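Local coordinates for protein Afp (Microbacterium arborescens, PDB 2YJK) that probably binds and takes up ferric iron as a twelve-subunit member of the Dps family built on the ferritin fold, at residues C[38-41]-C[42-45]; C[55-58]-C[59-62]; C[103-106]-C[107-111]; C[31-34]-C[35-38]. All coordinates share one frame; numbering follows the deposited sequence.

Contact 1 of 4, residues C[38-41]-C[42-45]; sequences NGKQ and AHWN. With OFE (Iron(II) oxide), chain B.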
loop_
_atom_site.group_PDB
_atom_site.type_symbol
_atom_site.label_atom_id
_atom_site.label_comp_id
_atom_site.label_asym_id
_atom_site.label_seq_id
_atom_site.Cartn_x
_atom_site.Cartn_y
_atom_site.Cartn_z
ATOM N N ASN C 38 -28.715 10.756 -10.385
ATOM C CA ASN C 38 -29.764 9.760 -10.567
ATOM C C ASN C 38 -29.299 8.313 -10.298
ATOM O O ASN C 38 -30.122 7.456 -9.971
ATOM C CB ASN C 38 -30.400 9.925 -11.969
ATOM C CG ASN C 38 -31.048 11.276 -12.128
ATOM O OD1 ASN C 38 -31.660 11.766 -11.173
ATOM N ND2 ASN C 38 -30.903 11.916 -13.325
ATOM N N GLY C 39 -27.994 8.043 -10.452
ATOM C CA GLY C 39 -27.458 6.764 -10.184
ATOM C C GLY C 39 -27.412 6.583 -8.667
ATOM O O GLY C 39 -27.632 5.466 -8.146
ATOM N N LYS C 40 -27.069 7.654 -7.940
ATOM C CA LYS C 40 -27.089 7.529 -6.480
ATOM C C LYS C 40 -28.487 7.286 -5.991
ATOM O O LYS C 40 -28.690 6.439 -5.136
ATOM C CB LYS C 40 -26.497 8.746 -5.770
ATOM C CG LYS C 40 -24.980 8.694 -5.697
ATOM C CD LYS C 40 -24.495 7.631 -4.621
ATOM C CE LYS C 40 -23.087 7.936 -4.203
ATOM N NZ LYS C 40 -22.507 6.843 -3.341
ATOM N N GLN C 41 -29.443 8.011 -6.566
ATOM C CA GLN C 41 -30.830 7.750 -6.330
ATOM C C GLN C 41 -31.158 6.272 -6.507
ATOM O O GLN C 41 -31.780 5.733 -5.630
ATOM C CB GLN C 41 -31.722 8.627 -7.252
ATOM C CG GLN C 41 -33.207 8.242 -7.266
ATOM C CD GLN C 41 -33.968 8.640 -5.969
ATOM O OE1 GLN C 41 -33.401 9.222 -5.032
ATOM N NE2 GLN C 41 -35.241 8.280 -5.903
ATOM N N ALA C 42 -30.778 5.649 -7.643
ATOM C CA ALA C 42 -31.036 4.194 -7.933
ATOM C C ALA C 42 -30.293 3.330 -6.885
ATOM O O ALA C 42 -30.824 2.369 -6.311
ATOM C CB ALA C 42 -30.563 3.823 -9.400
ATOM N N HIS C 43 -29.079 3.759 -6.558
ATOM C CA HIS C 43 -28.230 3.069 -5.589
ATOM C C HIS C 43 -28.911 3.028 -4.196
ATOM O O HIS C 43 -28.939 1.959 -3.563
ATOM C CB HIS C 43 -26.927 3.844 -5.572
ATOM C CG HIS C 43 -25.987 3.455 -4.486
ATOM N ND1 HIS C 43 -25.227 2.296 -4.537
ATOM C CD2 HIS C 43 -25.675 4.072 -3.325
ATOM C CE1 HIS C 43 -24.477 2.231 -3.452
ATOM N NE2 HIS C 43 -24.716 3.307 -2.718
ATOM N N TRP C 44 -29.492 4.161 -3.740
ATOM C CA TRP C 44 -30.159 4.221 -2.398
ATOM C C TRP C 44 -31.476 3.382 -2.325
ATOM O O TRP C 44 -31.757 2.727 -1.310
ATOM C CB TRP C 44 -30.429 5.690 -1.961
ATOM C CG TRP C 44 -29.097 6.451 -1.824
ATOM C CD1 TRP C 44 -27.857 5.923 -1.373
ATOM C CD2 TRP C 44 -28.862 7.847 -2.090
ATOM N NE1 TRP C 44 -26.909 6.929 -1.381
ATOM C CE2 TRP C 44 -27.483 8.100 -1.834
ATOM C CE3 TRP C 44 -29.685 8.905 -2.518
ATOM C CZ2 TRP C 44 -26.899 9.409 -1.986
ATOM C CZ3 TRP C 44 -29.115 10.217 -2.673
ATOM C CH2 TRP C 44 -27.733 10.445 -2.437
ATOM N N ASN C 45 -32.232 3.405 -3.430
ATOM C CA ASN C 45 -33.652 2.969 -3.467
ATOM C C ASN C 45 -33.880 1.555 -3.994
ATOM O O ASN C 45 -35.016 1.000 -3.921
ATOM C CB ASN C 45 -34.463 4.029 -4.215
ATOM C CG ASN C 45 -34.650 5.289 -3.361
ATOM O OD1 ASN C 45 -35.317 5.251 -2.343
ATOM N ND2 ASN C 45 -33.944 6.352 -3.697
HETATM FE FE OFE B . -23.782 4.203 -0.568
HETATM O O OFE B . -21.675 5.035 -1.595
HETATM O O HOH W 1 -23.234 2.026 0.174
#

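Contact 2 of 4, residues C[55-58]-C[59-62]; sequences HELL and DSVV. With OFE (Iron(II) oxide), chain B.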
loop_
_atom_site.group_PDB
_atom_site.type_symbol
_atom_site.label_atom_id
_atom_site.label_comp_id
_atom_site.label_asym_id
_atom_site.label_seq_id
_atom_site.Cartn_x
_atom_site.Cartn_y
_atom_site.Cartn_z
ATOM N N HIS C 55 -26.658 -2.781 -5.915
ATOM C CA HIS C 55 -26.268 -1.655 -5.058
ATOM C C HIS C 55 -24.787 -1.282 -5.332
ATOM O O HIS C 55 -24.457 -0.135 -5.506
ATOM C CB HIS C 55 -26.485 -2.048 -3.580
ATOM C CG HIS C 55 -26.119 -0.992 -2.581
ATOM N ND1 HIS C 55 -26.920 0.120 -2.323
ATOM C CD2 HIS C 55 -25.092 -0.938 -1.695
ATOM C CE1 HIS C 55 -26.342 0.848 -1.377
ATOM N NE2 HIS C 55 -25.249 0.219 -0.966
ATOM N N GLU C 56 -23.915 -2.275 -5.371
ATOM C CA GLU C 56 -22.490 -2.055 -5.597
ATOM C C GLU C 56 -22.123 -1.723 -7.015
ATOM O O GLU C 56 -21.312 -0.822 -7.226
ATOM C CB GLU C 56 -21.660 -3.236 -5.103
ATOM C CG GLU C 56 -21.735 -3.375 -3.594
ATOM C CD GLU C 56 -20.470 -3.990 -2.990
ATOM O OE1 GLU C 56 -19.793 -4.818 -3.691
ATOM O OE2 GLU C 56 -20.164 -3.649 -1.808
ATOM N N LEU C 57 -22.720 -2.426 -7.986
ATOM C CA LEU C 57 -22.538 -2.069 -9.403
ATOM C C LEU C 57 -22.964 -0.610 -9.717
ATOM O O LEU C 57 -22.242 0.121 -10.414
ATOM C CB LEU C 57 -23.264 -3.060 -10.335
ATOM C CG LEU C 57 -23.265 -2.742 -11.834
ATOM C CD1 LEU C 57 -21.789 -2.723 -12.303
ATOM C CD2 LEU C 57 -24.017 -3.883 -12.577
ATOM N N LEU C 58 -24.134 -0.193 -9.232
ATOM C CA LEU C 58 -24.556 1.186 -9.400
ATOM C C LEU C 58 -23.554 2.174 -8.793
ATOM O O LEU C 58 -23.225 3.149 -9.414
ATOM C CB LEU C 58 -25.955 1.398 -8.818
ATOM C CG LEU C 58 -27.140 0.805 -9.589
ATOM C CD1 LEU C 58 -28.459 0.854 -8.745
ATOM C CD2 LEU C 58 -27.339 1.575 -10.864
ATOM N N ASP C 59 -23.016 1.922 -7.604
ATOM C CA ASP C 59 -21.975 2.815 -7.067
ATOM C C ASP C 59 -20.784 2.948 -8.045
ATOM O O ASP C 59 -20.170 4.013 -8.173
ATOM C CB ASP C 59 -21.482 2.368 -5.683
ATOM C CG ASP C 59 -21.619 3.488 -4.632
ATOM O OD1 ASP C 59 -22.078 4.616 -4.973
ATOM O OD2 ASP C 59 -21.319 3.251 -3.438
ATOM N N SER C 60 -20.463 1.866 -8.739
ATOM C CA SER C 60 -19.306 1.910 -9.596
ATOM C C SER C 60 -19.614 2.639 -10.920
ATOM O O SER C 60 -18.776 3.398 -11.419
ATOM C CB SER C 60 -18.678 0.512 -9.661
ATOM O OG SER C 60 -18.647 0.084 -10.974
ATOM N N VAL C 61 -20.878 2.572 -11.359
ATOM C CA VAL C 61 -21.401 3.372 -12.495
ATOM C C VAL C 61 -21.357 4.881 -12.193
ATOM O O VAL C 61 -20.996 5.673 -13.032
ATOM C CB VAL C 61 -22.869 2.931 -12.893
ATOM C CG1 VAL C 61 -23.624 3.959 -13.732
ATOM C CG2 VAL C 61 -22.869 1.487 -13.578
ATOM N N VAL C 62 -21.748 5.253 -10.992
ATOM C CA VAL C 62 -21.725 6.627 -10.526
ATOM C C VAL C 62 -20.265 7.119 -10.505
ATOM O O VAL C 62 -19.990 8.239 -10.953
ATOM C CB VAL C 62 -22.343 6.674 -9.099
ATOM C CG1 VAL C 62 -21.947 7.943 -8.355
ATOM C CG2 VAL C 62 -23.845 6.542 -9.135
HETATM FE FE OFE B . -23.782 4.203 -0.568
HETATM O O OFE B . -21.675 5.035 -1.595
HETATM O O HOH W 1 -23.234 2.026 0.174
#

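Contact 3 of 4, residues C[103-106]-C[107-111]; sequences AQWQ and DEIKA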
loop_
_atom_site.group_PDB
_atom_site.type_symbol
_atom_site.label_atom_id
_atom_site.label_comp_id
_atom_site.label_asym_id
_atom_site.label_seq_id
_atom_site.Cartn_x
_atom_site.Cartn_y
_atom_site.Cartn_z
ATOM N N ALA C 103 -37.740 0.653 -5.674
ATOM C CA ALA C 103 -38.018 -0.055 -6.909
ATOM C C ALA C 103 -37.157 -1.324 -6.944
ATOM O O ALA C 103 -35.990 -1.330 -6.527
ATOM C CB ALA C 103 -37.725 0.856 -8.122
ATOM N N GLN C 104 -37.747 -2.409 -7.389
ATOM C CA GLN C 104 -37.041 -3.658 -7.698
ATOM C C GLN C 104 -35.787 -3.443 -8.557
ATOM O O GLN C 104 -35.781 -2.602 -9.446
ATOM C CB GLN C 104 -38.017 -4.591 -8.431
ATOM C CG GLN C 104 -39.110 -5.182 -7.493
ATOM C CD GLN C 104 -38.492 -5.825 -6.238
ATOM O OE1 GLN C 104 -38.568 -5.261 -5.130
ATOM N NE2 GLN C 104 -37.822 -6.968 -6.421
ATOM N N TRP C 105 -34.719 -4.200 -8.289
ATOM C CA TRP C 105 -33.479 -4.064 -9.097
ATOM C C TRP C 105 -33.642 -4.088 -10.640
ATOM O O TRP C 105 -32.886 -3.406 -11.338
ATOM C CB TRP C 105 -32.414 -5.082 -8.643
ATOM C CG TRP C 105 -32.826 -6.520 -8.895
ATOM C CD1 TRP C 105 -33.597 -7.343 -8.072
ATOM C CD2 TRP C 105 -32.498 -7.300 -10.051
ATOM N NE1 TRP C 105 -33.719 -8.592 -8.657
ATOM C CE2 TRP C 105 -33.081 -8.583 -9.875
ATOM C CE3 TRP C 105 -31.767 -7.036 -11.210
ATOM C CZ2 TRP C 105 -32.960 -9.616 -10.839
ATOM C CZ3 TRP C 105 -31.617 -8.064 -12.167
ATOM C CH2 TRP C 105 -32.220 -9.347 -11.971
ATOM N N GLN C 106 -34.560 -4.903 -11.180
ATOM C CA GLN C 106 -34.785 -4.928 -12.636
ATOM C C GLN C 106 -35.184 -3.589 -13.156
ATOM O O GLN C 106 -34.776 -3.223 -14.262
ATOM C CB GLN C 106 -35.867 -5.920 -13.100
ATOM C CG GLN C 106 -35.562 -7.365 -12.772
ATOM C CD GLN C 106 -36.092 -7.781 -11.360
ATOM O OE1 GLN C 106 -36.399 -6.934 -10.482
ATOM N NE2 GLN C 106 -36.202 -9.102 -11.150
ATOM N N ASP C 107 -36.029 -2.883 -12.404
ATOM C CA ASP C 107 -36.581 -1.622 -12.877
ATOM C C ASP C 107 -35.536 -0.521 -12.809
ATOM O O ASP C 107 -35.449 0.328 -13.717
ATOM C CB ASP C 107 -37.801 -1.245 -12.067
ATOM C CG ASP C 107 -38.989 -2.223 -12.307
ATOM O OD1 ASP C 107 -39.301 -2.558 -13.497
ATOM O OD2 ASP C 107 -39.602 -2.634 -11.284
ATOM N N GLU C 108 -34.746 -0.548 -11.732
ATOM C CA GLU C 108 -33.626 0.368 -11.608
ATOM C C GLU C 108 -32.655 0.152 -12.816
ATOM O O GLU C 108 -32.179 1.078 -13.383
ATOM C CB GLU C 108 -32.863 0.162 -10.273
ATOM C CG GLU C 108 -33.595 0.514 -8.991
ATOM C CD GLU C 108 -33.980 1.994 -8.837
ATOM O OE1 GLU C 108 -33.706 2.825 -9.746
ATOM O OE2 GLU C 108 -34.576 2.341 -7.779
ATOM N N ILE C 109 -32.365 -1.082 -13.187
ATOM C CA ILE C 109 -31.364 -1.301 -14.232
ATOM C C ILE C 109 -31.976 -0.735 -15.517
ATOM O O ILE C 109 -31.285 -0.022 -16.246
ATOM C CB ILE C 109 -31.082 -2.768 -14.444
ATOM C CG1 ILE C 109 -30.271 -3.314 -13.284
ATOM C CG2 ILE C 109 -30.425 -3.011 -15.804
ATOM C CD1 ILE C 109 -29.933 -4.749 -13.507
ATOM N N LYS C 110 -33.238 -1.041 -15.805
ATOM C CA LYS C 110 -33.884 -0.443 -17.000
ATOM C C LYS C 110 -33.839 1.062 -17.013
ATOM O O LYS C 110 -33.549 1.662 -18.056
ATOM C CB LYS C 110 -35.362 -0.889 -17.215
ATOM C CG LYS C 110 -35.534 -2.374 -17.457
ATOM C CD LYS C 110 -37.029 -2.761 -17.424
ATOM C CE LYS C 110 -37.230 -4.174 -18.007
ATOM N NZ LYS C 110 -38.428 -4.905 -17.407
ATOM N N ALA C 111 -34.163 1.690 -15.879
ATOM C CA ALA C 111 -34.164 3.176 -15.830
ATOM C C ALA C 111 -32.752 3.708 -16.164
ATOM O O ALA C 111 -32.616 4.700 -16.886
ATOM C CB ALA C 111 -34.602 3.677 -14.452
HETATM O O HOH W 2 -40.141 -1.506 -9.080
#

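Contact 4 of 4, residues C[31-34]-C[35-38]; sequences KMQA and LVVN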
loop_
_atom_site.group_PDB
_atom_site.type_symbol
_atom_site.label_atom_id
_atom_site.label_comp_id
_atom_site.label_asym_id
_atom_site.label_seq_id
_atom_site.Cartn_x
_atom_site.Cartn_y
_atom_site.Cartn_z
ATOM N N LYS C 31 -25.100 15.116 -19.044
ATOM C CA LYS C 31 -25.689 13.774 -18.863
ATOM C C LYS C 31 -24.878 12.891 -17.922
ATOM O O LYS C 31 -25.439 12.117 -17.163
ATOM C CB LYS C 31 -25.879 13.091 -20.210
ATOM C CG LYS C 31 -26.956 13.846 -21.067
ATOM C CD LYS C 31 -27.406 13.011 -22.182
ATOM C CE LYS C 31 -28.814 13.524 -22.749
ATOM N NZ LYS C 31 -28.661 14.896 -23.265
ATOM N N MET C 32 -23.564 13.009 -17.973
ATOM C CA MET C 32 -22.723 12.276 -17.033
ATOM C C MET C 32 -22.898 12.742 -15.595
ATOM O O MET C 32 -22.876 11.946 -14.700
ATOM C CB MET C 32 -21.308 12.421 -17.439
ATOM C CG MET C 32 -20.921 11.533 -18.682
ATOM S SD MET C 32 -21.404 9.764 -18.542
ATOM C CE MET C 32 -22.585 9.730 -19.813
ATOM N N GLN C 33 -23.056 14.046 -15.376
ATOM C CA GLN C 33 -23.198 14.581 -14.057
ATOM C C GLN C 33 -24.617 14.248 -13.535
ATOM O O GLN C 33 -24.753 13.997 -12.315
ATOM C CB GLN C 33 -22.933 16.114 -14.075
ATOM C CG GLN C 33 -22.844 16.792 -12.725
ATOM C CD GLN C 33 -21.744 16.190 -11.836
ATOM O OE1 GLN C 33 -22.042 15.436 -10.900
ATOM N NE2 GLN C 33 -20.490 16.505 -12.127
ATOM N N ALA C 34 -25.646 14.296 -14.411
ATOM C CA ALA C 34 -27.018 13.814 -14.077
ATOM C C ALA C 34 -27.025 12.314 -13.649
ATOM O O ALA C 34 -27.685 11.952 -12.673
ATOM C CB ALA C 34 -27.992 14.010 -15.261
ATOM N N LEU C 35 -26.236 11.484 -14.361
ATOM C CA LEU C 35 -26.070 10.082 -14.053
ATOM C C LEU C 35 -25.412 9.835 -12.687
ATOM O O LEU C 35 -25.795 8.880 -11.998
ATOM C CB LEU C 35 -25.290 9.407 -15.166
ATOM C CG LEU C 35 -25.261 7.880 -15.104
ATOM C CD1 LEU C 35 -26.668 7.370 -15.262
ATOM C CD2 LEU C 35 -24.188 7.149 -16.058
ATOM N N VAL C 36 -24.506 10.733 -12.245
ATOM C CA VAL C 36 -23.990 10.666 -10.870
ATOM C C VAL C 36 -25.183 10.776 -9.851
ATOM O O VAL C 36 -25.323 9.948 -8.914
ATOM C CB VAL C 36 -22.948 11.798 -10.575
ATOM C CG1 VAL C 36 -22.719 11.911 -9.073
ATOM C CG2 VAL C 36 -21.579 11.497 -11.297
ATOM N N VAL C 37 -26.035 11.789 -10.051
ATOM C CA VAL C 37 -27.092 12.062 -9.100
ATOM C C VAL C 37 -28.229 11.013 -9.171
ATOM O O VAL C 37 -28.644 10.448 -8.143
ATOM C CB VAL C 37 -27.676 13.497 -9.282
ATOM C CG1 VAL C 37 -28.942 13.644 -8.417
ATOM C CG2 VAL C 37 -26.587 14.567 -8.911
ATOM N N ASN C 38 -28.715 10.756 -10.385
ATOM C CA ASN C 38 -29.764 9.760 -10.567
ATOM C C ASN C 38 -29.299 8.313 -10.298
ATOM O O ASN C 38 -30.122 7.456 -9.971
ATOM C CB ASN C 38 -30.400 9.925 -11.969
ATOM C CG ASN C 38 -31.048 11.276 -12.128
ATOM O OD1 ASN C 38 -31.660 11.766 -11.173
ATOM N ND2 ASN C 38 -30.903 11.916 -13.325
#

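Contact 1 of 4, residues C[38-41]-C[42-45]
Asn38, Gly39, Lys40 and Gln41 offer their carbonyls in turn to the amides of Ala42, His43, Trp44 and Asn45, the regular bonding of the last turns of helix 15-45. Gln41 O is gripped twice, by Asn45 N at 3.2 Å and Asn45 ND2 at 3.0 Å, which arrive from opposite faces of its plane. Lys40 CB sits over the six-membered ring of Trp44, 4.0 Å from its centroid and 16° off the normal, a CH-pi contact, while Lys40 O lies over the same face. The lysine then bends at chi2 (-74°) and runs alongside His43, bringing NZ within 2.6 Å of the oxygen of the iron oxide group; Asp59 of this chain and Asp70 of the second subunit form salt bridges with NZ. With CG anti to the backbone N (chi1 170°), His43 reaches the iron through NE2 at 2.5 Å, the metal lying in the ring plane, and ND1 bonds to His55 O. Replacing Trp44 by a leucine would probably leave Asp70 of the second subunit without its NE1 donor and Lys40 without its aromatic floor. Since Asp70 and Glu74 of that second subunit complete the coordination, this is the shared, intersubunit iron site characteristic of Dps proteins.

Contact 2 of 4, residues C[55-58]-C[59-62]
Leu58 and Val62 meet one turn apart on helix 51-78 through the carbonyl of the first: Val62 N bonds to Leu58 O at 3.0 Å and 164°, almost straight, and the CG2 branch of Val62 rests against the same oxygen. The side chain of Leu58 itself points away from this turn and packs on Ala42 of helix 15-45. Next to it, Asp59 takes its backbone bond from the turn before, its N lying 3.3 Å from His55 O, an oxygen that also receives His43 ND1. Asp59 CB touches Glu56 O at 3.5 Å, and from there the carboxylate swings toward the iron site. Its chi1 of -124° falls away from the staggered positions, a setting consistent with the pull of its partners: OD1 forms a salt bridge with Lys40, and OD2 lies 2.6 Å from the oxygen of the iron oxide group. His55, one turn earlier, serves the metal less directly, its NE2 standing 2.9 Å from water 1, which in turn binds the iron at 2.4 Å. The third main participant, Leu57, contributes its carbonyl, which takes Val61 N at 3.0 Å and, weakly, Ser60 N. Leu57 and Val61 both pack on Leu155 of helix 135-156, whereas Leu58 and Val62 pack on helix 15-45. Beside these last two, Asp59 and His55 form a polar patch facing the iron, whose acid is tied to Lys40 and set close to the iron oxide oxygen, and whose imidazole reaches the metal through water.

Contact 3 of 4, residues C[103-106]-C[107-111]
Glu108 folds back over the start of its own helix, against Ala103, Gln104 and Trp105. Its CB lies 3.7 Å from Trp105 O, and CG, next along, comes close to Gln104 O and Ala103 O. A bend at chi2 (-63°) then carries CD over the methyl of Ala103, and OE2 ends 3.5 Å from Ala103 CB, while OE1 meets Ala42 of helix 15-45. Were Glu108 an alanine, a gap would probably open between the Ala103 and Ala42 methyls, and the helix start would lose a nearby negative charge. Gln104, at the N-cap position, lends its carbonyl to both Asp107 N at 3.0 Å and Glu108 N at 3.2 Å, the second bond much the straighter. Its backbone N donates to water 2, which donates to Asp107 OD2 at 2.5 Å, so water bridges the N-cap amide and the N3 acid, a link direct in a capping box. Farther on, Ile109 CD1 touches the edge of the Trp105 ring, 3.7 Å from CE3, and both side chains pack on Ile54 of helix 51-78. Two acids at the first turn of helix 105-130 probably suit the positive end of its dipole, with Asp107 acting through solvent and Glu108 from a buried position.

Contact 4 of 4, residues C[31-34]-C[35-38]
Gln33 and Asn38 bring the two flat amides of this stretch against Val36 and Ala34. The Gln33 group crosses Val36 obliquely and touches it with its oxygen, OE1 lying 3.8 Å from Val36 CB and a little farther from both methyls. What turns the amide this way is a chain that leaves with CG anti to the backbone N and then bends at chi2 (58°), while NE2 goes on to bond with Gln66 OE1 of helix 51-78 in the same chain. In Asn38, CG stands anti to the carbonyl carbon (chi1 -62°), which folds the amide back along the helix so that one of its faces lies over Ala34 O, 3.5 Å from CG. Because that oxygen sits over the face, the angle at ND2 is too poor for a hydrogen bond. ND2 also passes 4.1 Å from Ala34 CB. Ala34 O instead receives Asn38 N, at 2.8 Å and nearly straight (174°), whereas OD1 bonds to Val87 N of the second subunit. The turns before it follow the same pattern less tightly: Leu35 N lies 3.0 Å from Lys31 O, and the bond of Val37 N to Gln33 O is weak at 3.4 Å. Leu35 CB closes against the Lys31 carbonyl oxygen at 3.4 Å. Around this middle part of helix 15-45, Leu35 touches Ile116 of helix 105-130 and Ala65 of helix 51-78, Met32 touches Ala119 and Ala69 of the same two helices, and Lys31 forms a salt bridge with Asp122 of helix 105-130, while Val36 and Val37 also meet the second subunit.

Overall arrangement
Three of the contacts are turns within helices and contact 3 is a strand-to-helix start, and their chemistry follows their place in the bundle. Contact 4 lies nearest the centre of the chain, about 7 Å between centres, and is largely apolar; it and contact 1 are buried. Contact 1 continues the same helix 15-45 from Asn38 and turns to metal chemistry near its end. Contact 2, on helix 51-78, contributes to the same iron pocket, joined to contact 1 by the Lys40–Asp59 salt bridge, and packs its valines on contact 4. Contact 3 is the most exposed, tied to contact 1 through Ala103 and Asn45. Contacts 1 and 4 both meet the second subunit, but of these two only contact 1 supplies an iron ligand.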